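Local coordinates for sensor protein (Vibrio cholerae O1 biovar El Tor, PDB 3MXQ) that probably acts as a sensor histidine kinase that phosphorylates itself on a histidine using ATP, this fragment being its PAS-type sensor domain, at residues A[33-45]-A[132-144]. Residues are numbered along the deposited sequence; the frame is centred on the assembly and turned at random.
Sequences FALCIVRNDYVIV and GTIEHVCLCVYDV
Leu139 N donates to Cys36 O at 2.7 Å, one of six backbone bonds that pair strand 34-39 antiparallel with strand 134-144. Ala34 with Val141, Cys36 with Leu139 and Val38 with Val137 are the hydrogen-bonded pairs; their small or mainly apolar side chains line one face, Val38 CG2 lying 3.8 Å from Val137 CG2. Leu35 and Ile37 alternate onto the other face and suit it because their methyls reach the small thiols of the partner strand: Leu35 CD1 sits 3.8 Å from both Cys138 SG and Cys140 SG. With SG held beside its own backbone N (chi1 -55°), Cys140 sets its thiol between Leu35 CD1 and Phe33, 3.8 Å from Phe33 CE2. Next to it, the Phe33 and Tyr142 rings run side by side, nearly parallel at 19° but slid apart with little overlap. At the far end Asn40, whose amide can donate from a turn, spans from ND2 to Ile134 O at 3.2 Å. Its neighbours Arg39 and Asp41 form a side-on salt bridge. The two strands are inner neighbours in the antiparallel five-stranded PAS sheet, with 44-47 beside 34-39 and 118-128 beside 134-144; Val38 and Val137 pack on helices 67-70 and 75-88 respectively, while Leu22 of a second subunit packs against Leu35 and Ile37.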
ATOM      1  N   PHE A  33       7.157  -2.725   7.666  1.00 29.90           N
ATOM      2  CA  PHE A  33       7.267  -3.452   8.917  1.00 28.99           C
ATOM      3  C   PHE A  33       7.907  -4.786   8.654  1.00 28.74           C
ATOM      4  O   PHE A  33       7.917  -5.245   7.531  1.00 29.22           O
ATOM      5  CB  PHE A  33       5.891  -3.665   9.549  1.00 29.17           C
ATOM      6  CG  PHE A  33       4.933  -4.473   8.703  1.00 27.82           C
ATOM      7  CD1 PHE A  33       4.342  -3.924   7.568  1.00 27.05           C
ATOM      8  CD2 PHE A  33       4.593  -5.767   9.069  1.00 27.38           C
ATOM      9  CE1 PHE A  33       3.439  -4.665   6.791  1.00 26.18           C
ATOM     10  CE2 PHE A  33       3.691  -6.515   8.304  1.00 27.12           C
ATOM     11  CZ  PHE A  33       3.115  -5.960   7.157  1.00 26.07           C
ATOM     12  N   ALA A  34       8.434  -5.411   9.691  1.00 28.14           N
ATOM     13  CA  ALA A  34       9.017  -6.729   9.566  1.00 27.87           C
ATOM     14  C   ALA A  34       7.914  -7.757   9.727  1.00 27.96           C
ATOM     15  O   ALA A  34       6.990  -7.571  10.519  1.00 27.97           O
ATOM     16  CB  ALA A  34      10.071  -6.923  10.607  1.00 27.50           C
ATOM     17  N   LEU A  35       8.010  -8.836   8.960  1.00 28.75           N
ATOM     18  CA  LEU A  35       6.989  -9.875   8.962  1.00 29.33           C
ATOM     19  C   LEU A  35       7.619 -11.240   8.873  1.00 29.94           C
ATOM     20  O   LEU A  35       8.494 -11.475   8.041  1.00 30.16           O
ATOM     21  CB  LEU A  35       6.008  -9.693   7.807  1.00 29.42           C
ATOM     22  CG  LEU A  35       4.974 -10.825   7.748  1.00 30.76           C
ATOM     23  CD1 LEU A  35       3.533 -10.302   7.637  1.00 32.45           C
ATOM     24  CD2 LEU A  35       5.304 -11.832   6.645  1.00 31.71           C
ATOM     25  N   CYS A  36       7.133 -12.146   9.712  1.00 30.87           N
ATOM     26  CA  CYS A  36       7.690 -13.480   9.823  1.00 32.20           C
ATOM     27  C   CYS A  36       6.596 -14.496  10.128  1.00 32.36           C
ATOM     28  O   CYS A  36       5.801 -14.278  11.031  1.00 32.63           O
ATOM     29  CB  CYS A  36       8.693 -13.466  10.960  1.00 32.43           C
ATOM     30  SG  CYS A  36       9.456 -15.035  11.200  1.00 36.75           S
ATOM     31  N   ILE A  37       6.533 -15.594   9.387  1.00 33.37           N
ATOM     32  CA  ILE A  37       5.584 -16.648   9.746  1.00 34.51           C
ATOM     33  C   ILE A  37       6.358 -17.800  10.365  1.00 35.57           C
ATOM     34  O   ILE A  37       7.378 -18.241   9.819  1.00 35.75           O
ATOM     35  CB  ILE A  37       4.769 -17.235   8.534  1.00 34.50           C
ATOM     36  CG1 ILE A  37       4.304 -16.165   7.543  1.00 34.97           C
ATOM     37  CG2 ILE A  37       3.580 -18.081   9.027  1.00 33.79           C
ATOM     38  CD1 ILE A  37       3.253 -15.219   8.066  1.00 36.94           C
ATOM     39  N   VAL A  38       5.859 -18.314  11.480  1.00 36.76           N
ATOM     40  CA  VAL A  38       6.494 -19.464  12.092  1.00 38.61           C
ATOM     41  C   VAL A  38       5.542 -20.619  12.281  1.00 40.35           C
ATOM     42  O   VAL A  38       4.362 -20.432  12.553  1.00 40.47           O
ATOM     43  CB  VAL A  38       7.175 -19.097  13.418  1.00 38.51           C
ATOM     44  CG1 VAL A  38       8.011 -17.864  13.210  1.00 38.04           C
ATOM     45  CG2 VAL A  38       6.158 -18.848  14.514  1.00 38.27           C
ATOM     46  N   ARG A  39       6.071 -21.819  12.116  1.00 42.87           N
ATOM     47  CA  ARG A  39       5.346 -23.035  12.404  1.00 45.49           C
ATOM     48  C   ARG A  39       5.115 -23.067  13.915  1.00 46.48           C
ATOM     49  O   ARG A  39       5.663 -22.228  14.641  1.00 47.03           O
ATOM     50  CB  ARG A  39       6.197 -24.212  11.955  1.00 45.82           C
ATOM     51  CG  ARG A  39       5.441 -25.298  11.237  1.00 48.35           C
ATOM     52  CD  ARG A  39       6.378 -26.132  10.364  1.00 52.36           C
ATOM     53  NE  ARG A  39       7.376 -26.889  11.124  1.00 54.59           N
ATOM     54  CZ  ARG A  39       8.529 -27.332  10.621  1.00 56.02           C
ATOM     55  NH1 ARG A  39       8.857 -27.091   9.358  1.00 56.21           N
ATOM     56  NH2 ARG A  39       9.368 -28.013  11.387  1.00 56.77           N
ATOM     57  N   ASN A  40       4.300 -23.994  14.409  1.00 47.54           N
ATOM     58  CA  ASN A  40       4.020 -24.007  15.846  1.00 48.29           C
ATOM     59  C   ASN A  40       5.153 -24.606  16.679  1.00 48.42           C
ATOM     60  O   ASN A  40       5.084 -24.631  17.907  1.00 48.64           O
ATOM     61  CB  ASN A  40       2.653 -24.639  16.171  1.00 48.66           C
ATOM     62  CG  ASN A  40       2.530 -26.092  15.711  1.00 49.78           C
ATOM     63  OD1 ASN A  40       3.512 -26.753  15.359  1.00 50.78           O
ATOM     64  ND2 ASN A  40       1.302 -26.594  15.719  1.00 50.49           N
ATOM     65  N   ASP A  41       6.192 -25.085  15.996  1.00 48.22           N
ATOM     66  CA  ASP A  41       7.412 -25.568  16.639  1.00 47.92           C
ATOM     67  C   ASP A  41       8.533 -24.543  16.460  1.00 47.02           C
ATOM     68  O   ASP A  41       9.715 -24.864  16.586  1.00 47.07           O
ATOM     69  CB  ASP A  41       7.821 -26.941  16.083  1.00 48.20           C
ATOM     70  CG  ASP A  41       8.066 -26.924  14.583  1.00 48.96           C
ATOM     71  OD1 ASP A  41       8.684 -27.879  14.075  1.00 49.18           O
ATOM     72  OD2 ASP A  41       7.649 -25.961  13.903  1.00 50.18           O
ATOM     73  N   TYR A  42       8.131 -23.313  16.157  1.00 45.90           N
ATOM     74  CA  TYR A  42       9.007 -22.138  16.113  1.00 44.71           C
ATOM     75  C   TYR A  42       9.911 -22.040  14.875  1.00 44.39           C
ATOM     76  O   TYR A  42      10.715 -21.116  14.746  1.00 43.95           O
ATOM     77  CB  TYR A  42       9.775 -21.976  17.436  1.00 44.32           C
ATOM     78  CG  TYR A  42       8.886 -22.193  18.641  1.00 42.96           C
ATOM     79  CD1 TYR A  42       7.916 -21.253  19.010  1.00 41.98           C
ATOM     80  CD2 TYR A  42       8.995 -23.354  19.398  1.00 42.59           C
ATOM     81  CE1 TYR A  42       7.087 -21.474  20.116  1.00 41.49           C
ATOM     82  CE2 TYR A  42       8.178 -23.583  20.492  1.00 41.87           C
ATOM     83  CZ  TYR A  42       7.227 -22.649  20.852  1.00 41.97           C
ATOM     84  OH  TYR A  42       6.438 -22.917  21.956  1.00 42.11           O
ATOM     85  N   VAL A  43       9.741 -22.986  13.959  1.00 44.08           N
ATOM     86  CA  VAL A  43      10.518 -23.037  12.728  1.00 43.85           C
ATOM     87  C   VAL A  43      10.014 -21.980  11.741  1.00 43.77           C
ATOM     88  O   VAL A  43       8.814 -21.901  11.475  1.00 43.88           O
ATOM     89  CB  VAL A  43      10.459 -24.440  12.096  1.00 43.60           C
ATOM     90  CG1 VAL A  43      11.273 -24.487  10.821  1.00 43.40           C
ATOM     91  CG2 VAL A  43      10.969 -25.486  13.074  1.00 43.01           C
ATOM     92  N   ILE A  44      10.932 -21.170  11.212  1.00 43.76           N
ATOM     93  CA  ILE A  44      10.575 -20.093  10.290  1.00 43.65           C
ATOM     94  C   ILE A  44      10.182 -20.613   8.915  1.00 44.07           C
ATOM     95  O   ILE A  44      10.888 -21.410   8.302  1.00 44.10           O
ATOM     96  CB  ILE A  44      11.694 -19.040  10.170  1.00 43.59           C
ATOM     97  CG1 ILE A  44      11.856 -18.305  11.499  1.00 42.72           C
ATOM     98  CG2 ILE A  44      11.384 -18.030   9.060  1.00 43.22           C
ATOM     99  CD1 ILE A  44      13.214 -17.717  11.700  1.00 40.86           C
ATOM    100  N   VAL A  45       9.042 -20.141   8.440  1.00 44.51           N
ATOM    101  CA  VAL A  45       8.476 -20.622   7.193  1.00 45.04           C
ATOM    102  C   VAL A  45       8.604 -19.575   6.091  1.00 45.12           C
ATOM    103  O   VAL A  45       8.961 -19.893   4.974  1.00 45.22           O
ATOM    104  CB  VAL A  45       7.003 -21.018   7.391  1.00 45.08           C
ATOM    105  CG1 VAL A  45       6.351 -21.354   6.062  1.00 45.79           C
ATOM    106  CG2 VAL A  45       6.910 -22.200   8.341  1.00 45.19           C
ATOM    107  N   GLY A 132      -8.842 -26.685  12.157  1.00 74.96           N
ATOM    108  CA  GLY A 132      -9.118 -25.759  13.251  1.00 73.23           C
ATOM    109  C   GLY A 132      -7.834 -25.417  13.976  1.00 71.62           C
ATOM    110  O   GLY A 132      -7.658 -24.301  14.469  1.00 71.67           O
ATOM    111  N   THR A 133      -6.933 -26.394  14.015  1.00 69.99           N
ATOM    112  CA  THR A 133      -5.667 -26.322  14.738  1.00 67.82           C
ATOM    113  C   THR A 133      -4.809 -25.157  14.294  1.00 65.59           C
ATOM    114  O   THR A 133      -4.743 -24.843  13.107  1.00 65.64           O
ATOM    115  CB  THR A 133      -4.850 -27.619  14.543  1.00 68.20           C
ATOM    116  OG1 THR A 133      -5.472 -28.433  13.525  1.00 68.76           O
ATOM    117  CG2 THR A 133      -4.776 -28.412  15.860  1.00 68.54           C
ATOM    118  N   ILE A 134      -4.156 -24.515  15.255  1.00 62.83           N
ATOM    119  CA  ILE A 134      -3.228 -23.430  14.957  1.00 59.91           C
ATOM    120  C   ILE A 134      -1.849 -23.996  14.644  1.00 58.41           C
ATOM    121  O   ILE A 134      -1.135 -24.459  15.527  1.00 58.09           O
ATOM    122  CB  ILE A 134      -3.153 -22.396  16.090  1.00 59.74           C
ATOM    123  CG1 ILE A 134      -4.518 -21.763  16.311  1.00 59.39           C
ATOM    124  CG2 ILE A 134      -2.171 -21.301  15.742  1.00 59.71           C
ATOM    125  CD1 ILE A 134      -4.609 -20.930  17.569  1.00 59.11           C
ATOM    126  N   GLU A 135      -1.482 -23.942  13.371  1.00 56.37           N
ATOM    127  CA  GLU A 135      -0.254 -24.574  12.902  1.00 54.86           C
ATOM    128  C   GLU A 135       0.844 -23.572  12.543  1.00 52.30           C
ATOM    129  O   GLU A 135       2.021 -23.930  12.468  1.00 52.22           O
ATOM    130  CB  GLU A 135      -0.557 -25.519  11.730  1.00 55.39           C
ATOM    131  CG  GLU A 135      -1.512 -26.637  12.127  1.00 57.73           C
ATOM    132  CD  GLU A 135      -1.215 -27.963  11.450  1.00 61.11           C
ATOM    133  OE1 GLU A 135      -1.357 -28.045  10.205  1.00 62.69           O
ATOM    134  OE2 GLU A 135      -0.859 -28.932  12.169  1.00 61.90           O
ATOM    135  N   HIS A 136       0.450 -22.324  12.312  1.00 49.35           N
ATOM    136  CA  HIS A 136       1.411 -21.255  12.132  1.00 46.45           C
ATOM    137  C   HIS A 136       0.992 -20.054  12.944  1.00 44.39           C
ATOM    138  O   HIS A 136      -0.196 -19.886  13.241  1.00 44.22           O
ATOM    139  CB  HIS A 136       1.496 -20.835  10.669  1.00 46.68           C
ATOM    140  CG  HIS A 136       1.798 -21.959   9.739  1.00 47.12           C
ATOM    141  ND1 HIS A 136       0.815 -22.761   9.204  1.00 47.73           N
ATOM    142  CD2 HIS A 136       2.971 -22.418   9.247  1.00 47.71           C
ATOM    143  CE1 HIS A 136       1.371 -23.668   8.420  1.00 48.42           C
ATOM    144  NE2 HIS A 136       2.678 -23.481   8.426  1.00 48.33           N
ATOM    145  N   VAL A 137       1.965 -19.223  13.313  1.00 41.70           N
ATOM    146  CA  VAL A 137       1.639 -17.858  13.703  1.00 39.29           C
ATOM    147  C   VAL A 137       2.428 -16.824  12.898  1.00 37.89           C
ATOM    148  O   VAL A 137       3.571 -17.059  12.497  1.00 37.56           O
ATOM    149  CB  VAL A 137       1.726 -17.605  15.228  1.00 39.14           C
ATOM    150  CG1 VAL A 137       1.514 -18.891  15.978  1.00 39.58           C
ATOM    151  CG2 VAL A 137       3.039 -16.983  15.607  1.00 38.25           C
ATOM    152  N   CYS A 138       1.767 -15.696  12.656  1.00 36.35           N
ATOM    153  CA  CYS A 138       2.338 -14.552  11.995  1.00 35.62           C
ATOM    154  C   CYS A 138       2.914 -13.559  13.007  1.00 34.56           C
ATOM    155  O   CYS A 138       2.310 -13.297  14.042  1.00 34.64           O
ATOM    156  CB  CYS A 138       1.230 -13.888  11.208  1.00 36.03           C
ATOM    157  SG  CYS A 138       1.753 -12.531  10.175  1.00 39.72           S
ATOM    158  N   LEU A 139       4.086 -13.009  12.710  1.00 33.89           N
ATOM    159  CA  LEU A 139       4.726 -12.005  13.574  1.00 33.46           C
ATOM    160  C   LEU A 139       5.054 -10.769  12.761  1.00 33.58           C
ATOM    161  O   LEU A 139       5.616 -10.858  11.663  1.00 33.69           O
ATOM    162  CB  LEU A 139       6.023 -12.522  14.196  1.00 33.41           C
ATOM    163  CG  LEU A 139       6.044 -13.889  14.874  1.00 33.46           C
ATOM    164  CD1 LEU A 139       7.425 -14.179  15.412  1.00 34.08           C
ATOM    165  CD2 LEU A 139       5.067 -13.889  15.990  1.00 34.68           C
ATOM    166  N   CYS A 140       4.703  -9.617  13.304  1.00 33.47           N
ATOM    167  CA  CYS A 140       4.935  -8.375  12.624  1.00 33.88           C
ATOM    168  C   CYS A 140       5.541  -7.443  13.633  1.00 33.92           C
ATOM    169  O   CYS A 140       5.019  -7.300  14.743  1.00 34.26           O
ATOM    170  CB  CYS A 140       3.614  -7.810  12.120  1.00 34.16           C
ATOM    171  SG  CYS A 140       2.658  -8.963  11.070  1.00 37.83           S
ATOM    172  N   VAL A 141       6.654  -6.820  13.274  1.00 34.18           N
ATOM    173  CA  VAL A 141       7.292  -5.875  14.187  1.00 34.44           C
ATOM    174  C   VAL A 141       7.238  -4.484  13.586  1.00 35.54           C
ATOM    175  O   VAL A 141       7.726  -4.267  12.484  1.00 35.41           O
ATOM    176  CB  VAL A 141       8.735  -6.304  14.562  1.00 34.10           C
ATOM    177  CG1 VAL A 141       9.401  -5.249  15.446  1.00 33.24           C
ATOM    178  CG2 VAL A 141       8.711  -7.657  15.267  1.00 32.72           C
ATOM    179  N   TYR A 142       6.615  -3.563  14.319  1.00 37.11           N
ATOM    180  CA  TYR A 142       6.390  -2.197  13.864  1.00 39.16           C
ATOM    181  C   TYR A 142       7.267  -1.238  14.609  1.00 41.66           C
ATOM    182  O   TYR A 142       7.473  -1.395  15.793  1.00 41.31           O
ATOM    183  CB  TYR A 142       4.949  -1.773  14.107  1.00 38.39           C
ATOM    184  CG  TYR A 142       3.928  -2.646  13.440  1.00 36.80           C
ATOM    185  CD1 TYR A 142       3.511  -2.394  12.134  1.00 33.74           C
ATOM    186  CD2 TYR A 142       3.351  -3.713  14.131  1.00 36.48           C
ATOM    187  CE1 TYR A 142       2.577  -3.183  11.530  1.00 33.35           C
ATOM    188  CE2 TYR A 142       2.405  -4.520  13.527  1.00 35.91           C
ATOM    189  CZ  TYR A 142       2.023  -4.244  12.224  1.00 35.05           C
ATOM    190  OH  TYR A 142       1.079  -5.050  11.633  1.00 36.80           O
ATOM    191  N   ASP A 143       7.731  -0.211  13.907  1.00 45.57           N
ATOM    192  CA  ASP A 143       8.574   0.825  14.487  1.00 49.59           C
ATOM    193  C   ASP A 143       7.821   2.126  14.669  1.00 52.76           C
ATOM    194  O   ASP A 143       7.239   2.639  13.721  1.00 53.26           O
ATOM    195  CB  ASP A 143       9.788   1.049  13.600  1.00 49.23           C
ATOM    196  CG  ASP A 143      10.907   0.091  13.918  1.00 50.87           C
ATOM    197  OD1 ASP A 143      11.787   0.458  14.729  1.00 53.69           O
ATOM    198  OD2 ASP A 143      10.902  -1.043  13.408  1.00 51.10           O
ATOM    199  N   VAL A 144       7.820   2.647  15.890  1.00 57.07           N
ATOM    200  CA  VAL A 144       7.229   3.962  16.178  1.00 61.93           C
ATOM    201  C   VAL A 144       8.306   4.970  16.628  1.00 66.03           C
ATOM    202  O   VAL A 144       9.366   4.584  17.110  1.00 66.02           O
ATOM    203  CB  VAL A 144       6.089   3.878  17.235  1.00 61.44           C
ATOM    204  CG1 VAL A 144       5.212   5.113  17.189  1.00 61.40           C
ATOM    205  CG2 VAL A 144       5.234   2.663  17.012  1.00 61.06           C
TER